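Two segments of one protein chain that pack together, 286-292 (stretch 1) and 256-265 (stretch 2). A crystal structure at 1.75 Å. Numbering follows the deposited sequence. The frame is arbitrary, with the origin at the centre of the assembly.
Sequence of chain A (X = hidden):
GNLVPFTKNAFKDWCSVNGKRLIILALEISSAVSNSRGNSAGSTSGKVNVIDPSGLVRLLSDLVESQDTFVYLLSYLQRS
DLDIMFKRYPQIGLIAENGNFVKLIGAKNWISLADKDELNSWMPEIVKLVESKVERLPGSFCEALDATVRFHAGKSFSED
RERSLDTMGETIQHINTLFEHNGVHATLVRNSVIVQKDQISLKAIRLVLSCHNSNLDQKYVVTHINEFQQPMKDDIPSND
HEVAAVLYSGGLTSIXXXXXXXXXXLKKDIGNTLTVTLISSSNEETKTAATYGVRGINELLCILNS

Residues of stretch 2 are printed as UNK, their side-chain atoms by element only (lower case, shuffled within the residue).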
# COMPACT_ATOMS: atom_id res chain seq x y z
N THR A 286 11.78 -1.40 -16.75
CA THR A 286 10.42 -0.99 -16.41
C THR A 286 10.36 0.50 -16.07
O THR A 286 11.20 1.01 -15.34
CB THR A 286 9.85 -1.79 -15.22
OG1 THR A 286 10.41 -1.29 -14.00
CG2 THR A 286 10.17 -3.27 -15.36
N LYS A 287 9.36 1.19 -16.61
CA LYS A 287 9.21 2.62 -16.37
C LYS A 287 8.60 2.90 -14.99
O LYS A 287 7.76 2.14 -14.51
CB LYS A 287 8.34 3.25 -17.46
CG LYS A 287 9.00 3.24 -18.83
CD LYS A 287 10.20 4.17 -18.86
CE LYS A 287 10.98 4.01 -20.16
NZ LYS A 287 11.56 2.65 -20.29
N THR A 288 9.03 3.99 -14.36
CA THR A 288 8.52 4.36 -13.05
C THR A 288 8.53 5.87 -12.82
O THR A 288 9.31 6.60 -13.44
CB THR A 288 9.33 3.70 -11.92
OG1 THR A 288 8.75 4.05 -10.65
CG2 THR A 288 10.78 4.17 -11.95
N ALA A 289 7.66 6.32 -11.92
CA ALA A 289 7.61 7.72 -11.53
C ALA A 289 8.40 7.97 -10.25
O ALA A 289 8.55 9.11 -9.82
CB ALA A 289 6.17 8.18 -11.36
N ALA A 290 8.90 6.89 -9.63
CA ALA A 290 9.76 7.04 -8.46
C ALA A 290 11.02 7.81 -8.84
O ALA A 290 11.57 7.61 -9.92
CB ALA A 290 10.12 5.67 -7.88
N THR A 291 11.45 8.70 -7.96
CA THR A 291 12.66 9.48 -8.23
C THR A 291 13.92 8.65 -8.03
O THR A 291 14.86 8.72 -8.83
CB THR A 291 12.74 10.72 -7.32
OG1 THR A 291 11.53 11.47 -7.41
CG2 THR A 291 13.93 11.61 -7.71
N TYR A 292 13.94 7.86 -6.96
CA TYR A 292 15.12 7.10 -6.57
C TYR A 292 14.92 5.59 -6.67
O TYR A 292 13.79 5.11 -6.66
CB TYR A 292 15.52 7.45 -5.13
CG TYR A 292 15.94 8.88 -4.92
CD1 TYR A 292 17.28 9.24 -4.99
CD2 TYR A 292 15.01 9.86 -4.62
CE1 TYR A 292 17.68 10.55 -4.79
CE2 TYR A 292 15.40 11.17 -4.41
CZ TYR A 292 16.73 11.51 -4.49
OH TYR A 292 17.12 12.82 -4.28
N UNK A 256 1.86 0.84 -6.93
CA UNK A 256 3.00 1.63 -6.48
C UNK A 256 3.10 2.92 -7.29
O UNK A 256 3.35 3.99 -6.73
o UNK A 256 4.26 0.15 -4.35
c UNK A 256 4.47 -0.20 -5.52
o UNK A 256 4.79 -1.36 -5.85
c UNK A 256 4.30 0.84 -6.61
N UNK A 257 2.89 2.80 -8.59
CA UNK A 257 3.04 3.94 -9.49
C UNK A 257 2.06 5.04 -9.16
O UNK A 257 2.43 6.22 -9.17
c UNK A 257 4.08 2.74 -11.48
c UNK A 257 2.88 3.51 -10.95
o UNK A 257 5.42 4.71 -11.47
c UNK A 257 5.39 3.48 -11.24
o UNK A 257 6.37 2.83 -10.82
N UNK A 258 0.82 4.67 -8.85
CA UNK A 258 -0.19 5.65 -8.45
C UNK A 258 0.24 6.33 -7.16
O UNK A 258 0.06 7.54 -7.01
c UNK A 258 -1.55 5.00 -8.28
N UNK A 259 0.81 5.56 -6.24
CA UNK A 259 1.32 6.14 -5.00
C UNK A 259 2.51 7.07 -5.22
O UNK A 259 2.60 8.12 -4.59
o UNK A 259 -0.66 4.77 -3.56
c UNK A 259 0.46 4.26 -3.52
c UNK A 259 1.68 5.03 -4.00
n UNK A 259 0.67 3.03 -3.06
N UNK A 260 3.43 6.69 -6.11
CA UNK A 260 4.58 7.55 -6.40
C UNK A 260 4.11 8.89 -6.95
O UNK A 260 4.55 9.95 -6.51
c UNK A 260 6.98 3.41 -7.33
c UNK A 260 7.40 4.42 -5.20
c UNK A 260 5.55 6.91 -7.40
c UNK A 260 7.49 3.34 -6.06
c UNK A 260 6.77 5.58 -5.63
c UNK A 260 6.36 4.56 -7.75
c UNK A 260 6.24 5.66 -6.92
o UNK A 260 8.10 2.18 -5.65
N UNK A 261 3.23 8.83 -7.93
CA UNK A 261 2.72 10.04 -8.55
C UNK A 261 2.00 10.93 -7.54
O UNK A 261 2.16 12.16 -7.56
o UNK A 261 1.99 7.80 -12.85
c UNK A 261 2.51 9.04 -10.89
o UNK A 261 0.40 9.02 -11.97
c UNK A 261 1.57 8.59 -11.98
c UNK A 261 1.79 9.69 -9.71
N UNK A 262 1.25 10.32 -6.63
CA UNK A 262 0.54 11.08 -5.60
C UNK A 262 1.51 11.75 -4.62
O UNK A 262 1.38 12.94 -4.33
o UNK A 262 -2.98 12.88 -0.51
c UNK A 262 -1.11 10.37 -2.39
c UNK A 262 -1.78 12.11 -3.87
c UNK A 262 -2.36 12.23 -1.56
c UNK A 262 -2.39 12.78 -2.82
c UNK A 262 -1.72 11.02 -1.34
c UNK A 262 -1.12 10.90 -3.68
c UNK A 262 -0.44 10.19 -4.83
N UNK A 263 2.47 10.99 -4.11
CA UNK A 263 3.43 11.54 -3.16
C UNK A 263 4.29 12.60 -3.84
O UNK A 263 4.61 13.61 -3.23
c UNK A 263 4.30 10.43 -2.53
c UNK A 263 3.42 9.52 -1.69
c UNK A 263 5.41 11.04 -1.69
N UNK A 264 4.65 12.37 -5.10
CA UNK A 264 5.39 13.38 -5.87
C UNK A 264 4.63 14.69 -5.97
O UNK A 264 5.20 15.78 -5.85
n UNK A 264 7.04 11.21 -8.43
o UNK A 264 7.57 11.73 -6.32
c UNK A 264 6.86 11.88 -7.30
c UNK A 264 5.71 12.88 -7.28
N UNK A 265 3.32 14.58 -6.16
CA UNK A 265 2.46 15.75 -6.33
C UNK A 265 2.27 16.52 -5.02
O UNK A 265 1.89 17.69 -5.04
o UNK A 265 0.26 14.77 -5.89
c UNK A 265 1.10 15.33 -6.89
O HOH W 1 6.63 0.45 -12.32

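Residues 256-265 belong to a helix that begins earlier in the chain; backbone hydrogen bonds run from N of positions 260 to 265 to O four residues earlier, and the loop 286-291 lies along one side of it. Position 256 has four side-chain atoms, two carbons with two oxygens on the second; this short carboxylate is D256, out of reach of the loop and hydrogen-bonded elsewhere in the structure. Position 257 has three carbons in a row, the third bearing two oxygens, one close to the backbone nitrogen of A289 and the other close to the hydroxyl of T288. One carbon longer than its predecessor, it is E257. With chi1 and chi2 both m, its chain curls so that the carboxylate comes nearer the loop although CA-to-CB points sideways.

Position 258 has a single carbon, pointing away from the loop: A258. At 259, two carbons are followed by one oxygen and one nitrogen, a carboxamide that marks N259; it does not reach the loop. Position 260 carries one carbon, then a six-carbon ring bearing an oxygen, with the methyl of A290 over one ring face. This is Y260, its hydroxyl bonded elsewhere in the structure.

Position 261 repeats the pattern of three carbons and two terminal oxygens, the middle carbon lying near the methyl of A289, so it is E261. Its closest approach is E261 CG to A289 CB, 3.8 Å. Position 262 has a second oxygen-bearing ring on one carbon, Y262, far from the loop. Three carbons branching at the first identify 263 as V263, also out of reach. Position 264 has two carbons ending in an oxygen and a nitrogen, with the nitrogen near the carbonyl of A289: N264. One carbon and one oxygen at 265 give S265, whose OG donates to Y262 O at 2.7 Å.

Helix side chains bind the backbone NH and carbonyl of A289 and the hydroxyl of T288, around an apolar patch. E257 OE1 accepts from A289 N at 2.8 Å, while E257 OE2 accepts from T288 OG1 at 2.7 Å. T288 OG1 in turn accepts from A290 N at 3.0 Å, so this hydroxyl links the E257 carboxylate to the A290 backbone. Two helical turns along from E257, N264 ND2 donates to A289 O at 2.9 Å. Between these polar anchors Y260 supplies an apolar surface: A290 CB sits 3.7 Å from the ring centroid, and A289 CB lies 4.2 Å from Y260 CB. A water extends the network, donating to both E257 OE2 and K287 O.

Stretch 2, residues 256-265: DEANYEYVNS
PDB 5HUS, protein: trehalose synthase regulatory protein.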